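Local coordinates for protein KmHsv2 (PDB 3VU4) that probably binds phosphoinositides on membranes, as a seven-bladed beta-propeller of the PROPPIN family related to the autophagy protein Atg18, at residues T23-F27 / G308-A312; R65-T70 / L106-R110; K206-V210 / V222-E226; T326-F332 / M347-L353. All blocks are in the same frame, centred on the assembly; numbering follows the deposited sequence.

In the fold
The chain folds into seven four-stranded antiparallel blades, and the four contacts sample it in two ways. Contacts 1 and 2 join the innermost strands of neighbouring blades: contact 1 sets the first blade against the last, and contact 2 the second against the third. Their centres are about 15 Å apart and they touch through a salt bridge, Asp-24 OD2 to Arg-65 NH1 at 3.1 Å. Contacts 3 and 4 are hairpins within single blades, the fifth and the last, with centres about 30 Å apart on opposite sides of the chain's centre. Contacts 1 and 4 reach the same last blade, centres about 13 Å apart. A sulfate ion, probably from the crystallisation liquor, sits at contact 2.

Contact 1: T23-F27 / G308-A312; sequences TDYEF and GCKIA
Lys-310 NZ donates a 2.8 Å hydrogen bond to Tyr-25 O and forms a salt bridge, weak as a hydrogen bond, with Glu-26 OE2 at 3.3 Å. The lysine runs out extended (chi1 m, then t throughout) and crosses the face of the Tyr-25 ring: CD lies 4.0 Å from the ring centroid as a CH-pi contact, NZ 4.8 Å from it as a cation-pi contact. Glu-26 turns its other oxygen back, OE1 accepting from Phe-27 N at 3.0 Å. Asp-24 is committed to the next blade, where its OD2 meets Val-64 N and Arg-65. Tyr-25, chi1 p, brings OH to 3.1 Å from Cys-309 CA. Phe-27 (chi1 m) points toward the partner, and Ala-312 CB sits 3.6 Å from its ring centroid in a CH-pi contact, while Phe-27 CE2 is 3.7 Å from Lys-310 CB. The backbones are extended and nearly parallel, strands 24-27 and 310-312 at 15° with axes 8.3 Å apart; Glu-26 is level with Lys-310 (CA to CA 7.8 Å) and Phe-27 with Ala-312 (7.9 Å), too far for backbone pairing, so side chains fill the gap. Such side-by-side innermost strands of the first and last blades mark the ring closure of a beta-propeller.

Contact 2: R65-T70 / L106-R110; sequences RMLHRT and LFLSR. With SO4 (sulfate ion), chain I.
Two adjacent beta-propeller blades meet here through their innermost strands, 63-66 and 103-108, both extended, with Arg-65 level with Phe-107 (CA to CA 7.5 Å) and Leu-67 level with Leu-108 (6.0 Å). Arg-65 has the largest area covered. With chi1 and chi2 both m it bends across the gap, and its NE donates to Leu-106 O at 2.9 Å; water 1 accepts from Arg-65 NH2 at 3.0 Å and from Leu-106 N at 2.8 Å, giving the guanidinium a second tie to the same residue. Its NH1 pairs with Asp-24 of the first blade, so one side chain connects three blades. The aliphatic part of Arg-65 is packed by leucines, CG 3.8 Å from Leu-106 CD2 and CB 3.7 Å from Leu-108 CD1. Leu-108 (chi1 m, chi2 t) points toward the partner, and Leu-67 CD1 approaches its CB to 4.2 Å. Arg-110, chi1 m and then extended, has His-68 CD2 over one face of its guanidinium, 3.6 Å from NE, and Thr-70 CG2 lies 3.9 Å from Arg-110 NH1. Past the strand, His-68 has positive phi (52/-117) and Thr-70 N and OG1 both bond back to Leu-67 O, at 3.0 and 2.9 Å. A sulfate ion bridges the segments: its O3 accepts from His-68 NE2 and from Arg-110 N, each at 2.8 Å.

Contact 3: K206-V210 / V222-E226; sequences KSDMV and VFKTE
Val-222 opens 222-226 in an extended conformation, its CG1 4.0 Å from Met-209 SD and its CA 3.5 Å from Val-210 O in a CA-H...O contact. Phe-223 follows, forming the antiparallel hydrogen-bonded pair with Val-210: Phe-223 N to Val-210 O is 3.0 Å, Val-210 N to Phe-223 O 2.9 Å, and the CA atoms lie 5.4 Å apart. Both side chains take the same face of the sheet, Val-210 CG1 4.1 Å from Phe-223 CB. Lys-224 forms the non-hydrogen-bonded pair with Met-209 (CA to CA 4.5 Å), these two side chains taking the other face; Lys-224 CA is 3.4 Å from Asp-208 O. At Thr-225 the chain leaves the strand (phi/psi -74/-20), yet its N still donates to Asp-208 O at 2.9 Å. With chi1 p, its OG1 donates to Ser-207 O at a short 2.5 Å, and CG2 packs 4.0 Å from Val-210 CB. In 206-210, Ser-207 OG bonds Ser-146 O of the preceding blade. These are the two middle strands of one propeller blade, 209-214 and 219-224. Backbone pairing thus passes into a threonine side-chain bond just where strand 219-224 ends and strand 209-214 begins, tying the loop before 209-214 to the hairpin.

Contact 4: T326-F332 / M347-L353; sequences TRMIETF and MDQREQL
A classic beta bulge interrupts the pairing: Asp-348 and Gln-349 both face Thr-331, whose O accepts from Asp-348 N at 2.8 Å and weakly from Gln-349 N at 3.3 Å. Asp-348 supplies the kink (phi/psi -88/-30), shifting the register by one so that Phe-332 pairs with Met-347. Beyond it the ladder is regular: Thr-331 N to Gln-349 O 2.9 Å, Ile-329 N to Glu-351 O 2.8 Å, Glu-351 N to Ile-329 O 3.2 Å, and Leu-353 N to Arg-327 O 2.7 Å. Strands 328-332 and 347-352 run antiparallel at 168°, axes 4.6 Å apart, as the outer hairpin of the last four-stranded propeller blade. Met-328, Glu-330 and Phe-332 share one face with Gln-352, Arg-350 and Met-347. On it Arg-350 NH1 forms a 2.7 Å salt bridge with Glu-330 OE2, while Glu-330 OE1 accepts from Trp-323 NE1, and Met-347 (chi1 t) makes a Met-aromatic contact, SD 4.9 Å from the Phe-332 ring centroid. On the opposite face Ile-329 CG2 packs 3.8 Å from Leu-353 CD2, and water 2 links Ile-329 O (2.7 Å), Thr-331 OG1 (2.8 Å) and Glu-351 OE2 (2.9 Å). Arg-327, left-handed at 48/43, forms a G1 bulge with Met-328 opposite Trp-323; its NH2 reaches Leu-353 O in a weak 2.7 Å bond, while Gln-352 NE2 donates to Thr-326 O at 3.3 Å.

Contact 1: T23-F27 / G308-A312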
# COMPACT_ATOMS: atom_id res chain seq x y z
N THR A 23 6.73 15.62 -4.43
CA THR A 23 5.32 15.97 -4.52
C THR A 23 4.42 14.74 -4.52
O THR A 23 3.20 14.84 -4.37
CB THR A 23 5.05 16.82 -5.79
OG1 THR A 23 5.61 16.17 -6.94
CG2 THR A 23 5.67 18.20 -5.65
N ASP A 24 5.04 13.57 -4.66
CA ASP A 24 4.32 12.31 -4.66
C ASP A 24 5.33 11.18 -4.86
O ASP A 24 6.39 11.39 -5.45
CB ASP A 24 3.27 12.27 -5.77
CG ASP A 24 2.25 11.16 -5.59
OD1 ASP A 24 1.84 10.90 -4.44
OD2 ASP A 24 1.84 10.55 -6.60
N TYR A 25 5.00 10.01 -4.34
CA TYR A 25 5.86 8.84 -4.45
C TYR A 25 4.98 7.61 -4.28
O TYR A 25 3.97 7.66 -3.58
CB TYR A 25 6.96 8.87 -3.39
CG TYR A 25 6.48 8.89 -1.95
CD1 TYR A 25 5.68 9.93 -1.47
CD2 TYR A 25 6.83 7.86 -1.07
CE1 TYR A 25 5.23 9.95 -0.15
CE2 TYR A 25 6.40 7.87 0.26
CZ TYR A 25 5.60 8.91 0.72
OH TYR A 25 5.15 8.92 2.02
N GLU A 26 5.36 6.52 -4.92
CA GLU A 26 4.56 5.31 -4.84
C GLU A 26 5.37 4.12 -5.34
O GLU A 26 6.26 4.29 -6.18
CB GLU A 26 3.30 5.50 -5.69
CG GLU A 26 2.25 4.42 -5.56
CD GLU A 26 1.81 4.21 -4.13
OE1 GLU A 26 2.58 3.58 -3.36
OE2 GLU A 26 0.71 4.69 -3.77
N PHE A 27 5.08 2.93 -4.81
CA PHE A 27 5.77 1.70 -5.21
C PHE A 27 5.08 1.10 -6.43
O PHE A 27 3.91 1.40 -6.69
CB PHE A 27 5.72 0.68 -4.08
CG PHE A 27 6.38 1.12 -2.83
CD1 PHE A 27 7.74 0.90 -2.62
CD2 PHE A 27 5.65 1.80 -1.85
CE1 PHE A 27 8.36 1.33 -1.47
CE2 PHE A 27 6.27 2.24 -0.69
CZ PHE A 27 7.63 2.00 -0.50
N GLY A 308 4.87 12.35 6.20
CA GLY A 308 4.23 11.06 6.33
C GLY A 308 5.22 10.02 5.88
O GLY A 308 6.43 10.23 5.99
N CYS A 309 4.73 8.89 5.38
CA CYS A 309 5.61 7.85 4.87
C CYS A 309 4.79 6.76 4.23
O CYS A 309 3.56 6.76 4.31
CB CYS A 309 6.48 7.25 5.99
SG CYS A 309 5.62 6.30 7.28
N LYS A 310 5.49 5.84 3.57
CA LYS A 310 4.87 4.69 2.91
C LYS A 310 5.78 3.52 3.18
O LYS A 310 7.00 3.67 3.15
CB LYS A 310 4.73 4.91 1.40
CG LYS A 310 3.68 5.95 1.08
CD LYS A 310 3.30 6.01 -0.38
CE LYS A 310 2.21 7.07 -0.55
NZ LYS A 310 1.78 7.26 -1.96
N ILE A 311 5.20 2.37 3.47
CA ILE A 311 6.00 1.19 3.75
C ILE A 311 5.74 0.10 2.73
O ILE A 311 4.75 0.13 2.00
CB ILE A 311 5.74 0.68 5.18
CG1 ILE A 311 4.32 0.12 5.31
CG2 ILE A 311 5.87 1.83 6.18
CD1 ILE A 311 3.91 -0.18 6.74
N ALA A 312 6.66 -0.86 2.66
CA ALA A 312 6.51 -1.96 1.72
C ALA A 312 7.40 -3.11 2.15
O ALA A 312 8.59 -2.93 2.45
CB ALA A 312 6.88 -1.50 0.32

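Contact 2: R65-T70 / L106-R110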
# COMPACT_ATOMS: atom_id res chain seq x y z
N ARG A 65 2.80 7.40 -11.12
CA ARG A 65 2.62 5.95 -10.98
C ARG A 65 3.43 5.21 -12.03
O ARG A 65 3.79 5.78 -13.06
CB ARG A 65 1.15 5.57 -11.17
CG ARG A 65 0.18 6.20 -10.19
CD ARG A 65 0.25 5.53 -8.84
NE ARG A 65 -0.74 6.10 -7.94
CZ ARG A 65 -0.52 7.16 -7.17
NH1 ARG A 65 0.66 7.77 -7.19
NH2 ARG A 65 -1.50 7.63 -6.40
N MET A 66 3.74 3.94 -11.77
CA MET A 66 4.47 3.16 -12.76
C MET A 66 3.81 1.80 -12.95
O MET A 66 3.09 1.31 -12.08
CB MET A 66 5.94 3.03 -12.37
CG MET A 66 6.28 2.05 -11.28
SD MET A 66 8.05 2.18 -10.86
CE MET A 66 8.81 1.22 -12.20
N LEU A 67 4.04 1.19 -14.12
CA LEU A 67 3.46 -0.11 -14.42
C LEU A 67 4.53 -1.19 -14.41
O LEU A 67 5.31 -1.30 -15.35
CB LEU A 67 2.77 -0.09 -15.79
CG LEU A 67 2.21 -1.45 -16.23
CD1 LEU A 67 1.08 -1.87 -15.29
CD2 LEU A 67 1.70 -1.35 -17.66
N HIS A 68 4.54 -1.99 -13.35
CA HIS A 68 5.51 -3.07 -13.21
C HIS A 68 6.93 -2.56 -13.43
O HIS A 68 7.41 -1.72 -12.66
CB HIS A 68 5.18 -4.18 -14.21
CG HIS A 68 3.81 -4.76 -14.02
ND1 HIS A 68 3.40 -5.28 -12.82
CD2 HIS A 68 2.76 -4.85 -14.86
CE1 HIS A 68 2.14 -5.68 -12.93
NE2 HIS A 68 1.73 -5.43 -14.15
N ARG A 69 7.59 -3.06 -14.46
CA ARG A 69 8.94 -2.63 -14.76
C ARG A 69 9.02 -2.20 -16.21
O ARG A 69 10.10 -2.13 -16.80
CB ARG A 69 9.94 -3.75 -14.48
CG ARG A 69 10.36 -3.87 -13.02
CD ARG A 69 11.25 -5.08 -12.79
NE ARG A 69 11.88 -5.07 -11.47
CZ ARG A 69 12.78 -4.17 -11.08
NH1 ARG A 69 13.16 -3.20 -11.90
NH2 ARG A 69 13.32 -4.25 -9.87
N THR A 70 7.86 -1.90 -16.79
CA THR A 70 7.76 -1.48 -18.18
C THR A 70 8.30 -0.06 -18.40
O THR A 70 8.89 0.54 -17.50
CB THR A 70 6.32 -1.51 -18.66
OG1 THR A 70 5.61 -0.38 -18.12
CG2 THR A 70 5.64 -2.79 -18.19
N LEU A 106 -5.25 6.52 -8.34
CA LEU A 106 -4.82 6.12 -9.67
C LEU A 106 -4.07 4.79 -9.62
O LEU A 106 -3.04 4.67 -8.95
CB LEU A 106 -3.90 7.20 -10.26
CG LEU A 106 -3.38 6.94 -11.67
CD1 LEU A 106 -4.56 6.75 -12.61
CD2 LEU A 106 -2.51 8.09 -12.13
N PHE A 107 -4.60 3.79 -10.34
CA PHE A 107 -4.00 2.46 -10.38
C PHE A 107 -3.76 1.98 -11.81
O PHE A 107 -4.50 2.33 -12.73
CB PHE A 107 -4.91 1.47 -9.66
CG PHE A 107 -5.16 1.81 -8.22
CD1 PHE A 107 -4.20 1.56 -7.25
CD2 PHE A 107 -6.37 2.38 -7.83
CE1 PHE A 107 -4.44 1.86 -5.91
CE2 PHE A 107 -6.61 2.69 -6.49
CZ PHE A 107 -5.64 2.43 -5.53
N LEU A 108 -2.74 1.15 -11.99
CA LEU A 108 -2.39 0.64 -13.31
C LEU A 108 -2.14 -0.87 -13.34
O LEU A 108 -1.58 -1.44 -12.40
CB LEU A 108 -1.13 1.34 -13.82
CG LEU A 108 -1.11 2.86 -13.91
CD1 LEU A 108 0.32 3.35 -14.07
CD2 LEU A 108 -1.97 3.32 -15.07
N SER A 109 -2.56 -1.51 -14.42
CA SER A 109 -2.35 -2.94 -14.64
C SER A 109 -2.17 -3.08 -16.14
O SER A 109 -2.53 -2.16 -16.88
CB SER A 109 -3.55 -3.77 -14.15
OG SER A 109 -4.65 -3.67 -15.02
N ARG A 110 -1.61 -4.19 -16.61
CA ARG A 110 -1.40 -4.36 -18.05
C ARG A 110 -2.73 -4.29 -18.81
O ARG A 110 -2.74 -4.14 -20.03
CB ARG A 110 -0.71 -5.70 -18.35
CG ARG A 110 0.70 -5.85 -17.75
CD ARG A 110 1.24 -7.27 -17.95
NE ARG A 110 2.50 -7.51 -17.24
CZ ARG A 110 3.68 -7.00 -17.59
NH1 ARG A 110 3.77 -6.20 -18.65
NH2 ARG A 110 4.76 -7.28 -16.87
S SO4 I . -1.53 -7.27 -14.70
O1 SO4 I . -1.25 -7.74 -16.07
O2 SO4 I . -0.87 -8.17 -13.74
O3 SO4 I . -1.01 -5.91 -14.52
O4 SO4 I . -2.99 -7.28 -14.47
O HOH W 1 -3.90 5.95 -5.98

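Contact 3: K206-V210 / V222-E226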
# COMPACT_ATOMS: atom_id res chain seq x y z
N LYS A 206 -1.66 -11.86 -3.08
CA LYS A 206 -2.53 -12.69 -3.90
C LYS A 206 -3.92 -12.10 -4.12
O LYS A 206 -4.63 -12.51 -5.03
CB LYS A 206 -2.67 -14.07 -3.28
CG LYS A 206 -1.36 -14.81 -3.13
CD LYS A 206 -1.54 -16.08 -2.30
CE LYS A 206 -0.20 -16.78 -2.10
NZ LYS A 206 -0.30 -17.86 -1.07
N SER A 207 -4.31 -11.14 -3.28
CA SER A 207 -5.62 -10.50 -3.37
C SER A 207 -6.73 -11.38 -2.82
O SER A 207 -7.90 -11.12 -3.07
CB SER A 207 -5.95 -10.11 -4.81
OG SER A 207 -5.24 -8.96 -5.21
N ASP A 208 -6.37 -12.41 -2.07
CA ASP A 208 -7.37 -13.30 -1.49
C ASP A 208 -7.82 -12.78 -0.13
O ASP A 208 -8.78 -13.30 0.44
CB ASP A 208 -6.82 -14.72 -1.37
CG ASP A 208 -5.52 -14.79 -0.62
OD1 ASP A 208 -5.46 -15.48 0.41
OD2 ASP A 208 -4.54 -14.15 -1.06
N MET A 209 -7.15 -11.76 0.38
CA MET A 209 -7.53 -11.16 1.65
C MET A 209 -7.43 -9.64 1.58
O MET A 209 -6.65 -9.09 0.79
CB MET A 209 -6.65 -11.67 2.80
CG MET A 209 -6.88 -13.14 3.15
SD MET A 209 -6.00 -13.64 4.65
CE MET A 209 -4.22 -13.53 4.10
N VAL A 210 -8.22 -8.95 2.39
CA VAL A 210 -8.17 -7.50 2.41
C VAL A 210 -8.20 -7.03 3.86
O VAL A 210 -9.04 -7.47 4.64
CB VAL A 210 -9.35 -6.87 1.63
CG1 VAL A 210 -10.68 -7.31 2.24
CG2 VAL A 210 -9.21 -5.37 1.63
N VAL A 222 -9.43 -8.33 8.98
CA VAL A 222 -8.99 -8.99 7.76
C VAL A 222 -10.11 -9.89 7.28
O VAL A 222 -10.63 -10.70 8.04
CB VAL A 222 -7.74 -9.85 8.01
CG1 VAL A 222 -7.25 -10.40 6.68
CG2 VAL A 222 -6.66 -9.02 8.68
N PHE A 223 -10.48 -9.73 6.01
CA PHE A 223 -11.55 -10.52 5.40
C PHE A 223 -11.05 -11.26 4.16
O PHE A 223 -10.08 -10.83 3.54
CB PHE A 223 -12.73 -9.65 4.95
CG PHE A 223 -13.28 -8.73 6.02
CD1 PHE A 223 -12.68 -7.50 6.29
CD2 PHE A 223 -14.41 -9.09 6.76
CE1 PHE A 223 -13.20 -6.63 7.26
CE2 PHE A 223 -14.94 -8.24 7.73
CZ PHE A 223 -14.34 -7.00 7.99
N LYS A 224 -11.73 -12.36 3.82
CA LYS A 224 -11.41 -13.12 2.60
C LYS A 224 -12.09 -12.32 1.50
O LYS A 224 -13.25 -11.94 1.65
CB LYS A 224 -12.06 -14.50 2.60
CG LYS A 224 -11.48 -15.55 3.51
CD LYS A 224 -12.31 -16.82 3.34
CE LYS A 224 -11.89 -17.93 4.30
NZ LYS A 224 -12.95 -18.99 4.40
N THR A 225 -11.39 -12.08 0.41
CA THR A 225 -11.98 -11.31 -0.69
C THR A 225 -13.01 -12.12 -1.47
O THR A 225 -13.87 -11.55 -2.16
CB THR A 225 -10.91 -10.81 -1.66
OG1 THR A 225 -10.12 -11.92 -2.11
CG2 THR A 225 -10.00 -9.79 -0.97
N GLU A 226 -12.94 -13.44 -1.37
CA GLU A 226 -13.87 -14.30 -2.09
C GLU A 226 -15.28 -14.27 -1.51
O GLU A 226 -16.24 -14.08 -2.25
CB GLU A 226 -13.38 -15.73 -2.09
CG GLU A 226 -14.23 -16.66 -2.93
CD GLU A 226 -13.97 -18.11 -2.62
OE1 GLU A 226 -14.35 -18.97 -3.44
OE2 GLU A 226 -13.38 -18.40 -1.54

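Contact 4: T326-F332 / M347-L353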
# COMPACT_ATOMS: atom_id res chain seq x y z
N THR A 326 12.79 13.68 3.72
CA THR A 326 14.25 13.65 3.71
C THR A 326 14.69 12.73 2.59
O THR A 326 15.88 12.48 2.42
CB THR A 326 14.84 13.11 5.04
OG1 THR A 326 14.39 11.77 5.27
CG2 THR A 326 14.43 14.00 6.21
N ARG A 327 13.72 12.24 1.82
CA ARG A 327 13.96 11.31 0.72
C ARG A 327 14.87 10.18 1.16
O ARG A 327 15.79 9.78 0.44
CB ARG A 327 14.56 12.03 -0.49
CG ARG A 327 13.51 12.59 -1.44
CD ARG A 327 14.12 13.26 -2.67
NE ARG A 327 14.94 14.42 -2.33
CZ ARG A 327 16.27 14.42 -2.27
NH1 ARG A 327 16.93 15.53 -1.94
NH2 ARG A 327 16.95 13.31 -2.55
N MET A 328 14.59 9.66 2.36
CA MET A 328 15.37 8.57 2.91
C MET A 328 14.60 7.25 2.93
O MET A 328 13.38 7.24 3.11
CB MET A 328 15.85 8.93 4.31
CG MET A 328 17.34 9.12 4.33
SD MET A 328 17.94 10.03 5.73
CE MET A 328 17.89 11.69 5.10
N ILE A 329 15.31 6.15 2.72
CA ILE A 329 14.67 4.85 2.74
C ILE A 329 15.40 3.92 3.70
O ILE A 329 16.59 3.63 3.56
CB ILE A 329 14.60 4.21 1.32
CG1 ILE A 329 13.93 2.84 1.42
CG2 ILE A 329 15.98 4.11 0.70
CD1 ILE A 329 13.58 2.23 0.09
N GLU A 330 14.66 3.49 4.71
CA GLU A 330 15.18 2.61 5.75
C GLU A 330 14.68 1.18 5.59
O GLU A 330 13.50 0.95 5.34
CB GLU A 330 14.77 3.17 7.11
CG GLU A 330 15.67 4.30 7.57
CD GLU A 330 14.92 5.40 8.28
OE1 GLU A 330 13.90 5.11 8.92
OE2 GLU A 330 15.38 6.56 8.21
N THR A 331 15.59 0.22 5.74
CA THR A 331 15.25 -1.19 5.61
C THR A 331 15.21 -1.84 6.99
O THR A 331 16.20 -1.80 7.73
CB THR A 331 16.29 -1.90 4.73
OG1 THR A 331 16.28 -1.29 3.43
CG2 THR A 331 15.97 -3.37 4.59
N PHE A 332 14.07 -2.43 7.34
CA PHE A 332 13.92 -3.07 8.64
C PHE A 332 13.76 -4.58 8.53
O PHE A 332 13.29 -5.10 7.52
CB PHE A 332 12.71 -2.48 9.39
CG PHE A 332 12.80 -1.00 9.63
CD1 PHE A 332 12.50 -0.09 8.61
CD2 PHE A 332 13.21 -0.50 10.86
CE1 PHE A 332 12.60 1.29 8.82
CE2 PHE A 332 13.31 0.88 11.09
CZ PHE A 332 13.01 1.78 10.06
N MET A 347 16.72 -2.03 12.55
CA MET A 347 16.96 -1.27 11.33
C MET A 347 18.29 -1.71 10.75
O MET A 347 19.34 -1.50 11.35
CB MET A 347 16.98 0.23 11.62
CG MET A 347 17.10 1.08 10.36
SD MET A 347 17.09 2.84 10.68
CE MET A 347 18.73 3.06 11.35
N ASP A 348 18.27 -2.32 9.57
CA ASP A 348 19.50 -2.77 8.96
C ASP A 348 20.17 -1.72 8.09
O ASP A 348 21.40 -1.71 7.98
CB ASP A 348 19.26 -4.02 8.10
CG ASP A 348 19.05 -5.27 8.94
OD1 ASP A 348 19.74 -5.43 9.97
OD2 ASP A 348 18.20 -6.10 8.56
N GLN A 349 19.38 -0.84 7.50
CA GLN A 349 19.93 0.17 6.61
C GLN A 349 19.20 1.50 6.58
O GLN A 349 17.98 1.55 6.70
CB GLN A 349 19.97 -0.37 5.18
CG GLN A 349 21.09 -1.31 4.85
CD GLN A 349 22.09 -0.70 3.88
OE1 GLN A 349 22.93 0.13 4.25
NE2 GLN A 349 22.00 -1.10 2.61
N ARG A 350 19.97 2.56 6.40
CA ARG A 350 19.44 3.90 6.27
C ARG A 350 20.23 4.55 5.15
O ARG A 350 21.43 4.79 5.28
CB ARG A 350 19.63 4.72 7.56
CG ARG A 350 19.53 6.23 7.34
CD ARG A 350 18.54 6.87 8.30
NE ARG A 350 18.95 6.61 9.67
CZ ARG A 350 18.12 6.44 10.69
NH1 ARG A 350 16.81 6.51 10.51
NH2 ARG A 350 18.61 6.19 11.89
N GLU A 351 19.57 4.80 4.03
CA GLU A 351 20.22 5.44 2.90
C GLU A 351 19.31 6.48 2.30
O GLU A 351 18.12 6.53 2.60
CB GLU A 351 20.64 4.42 1.84
CG GLU A 351 19.58 3.44 1.42
CD GLU A 351 20.21 2.16 0.88
OE1 GLU A 351 21.06 2.26 -0.04
OE2 GLU A 351 19.86 1.07 1.38
N GLN A 352 19.88 7.34 1.47
CA GLN A 352 19.09 8.39 0.86
C GLN A 352 18.87 8.16 -0.61
O GLN A 352 19.75 7.66 -1.31
CB GLN A 352 19.75 9.76 1.03
CG GLN A 352 18.85 10.89 0.57
CD GLN A 352 19.50 12.24 0.67
OE1 GLN A 352 20.45 12.55 -0.06
NE2 GLN A 352 18.99 13.06 1.58
N LEU A 353 17.67 8.50 -1.07
CA LEU A 353 17.33 8.37 -2.47
C LEU A 353 17.95 9.55 -3.21
O LEU A 353 17.54 10.70 -3.04
CB LEU A 353 15.80 8.33 -2.62
CG LEU A 353 15.21 7.07 -1.98
CD1 LEU A 353 13.70 7.12 -2.02
CD2 LEU A 353 15.72 5.85 -2.72
O HOH W 2 17.65 1.18 3.19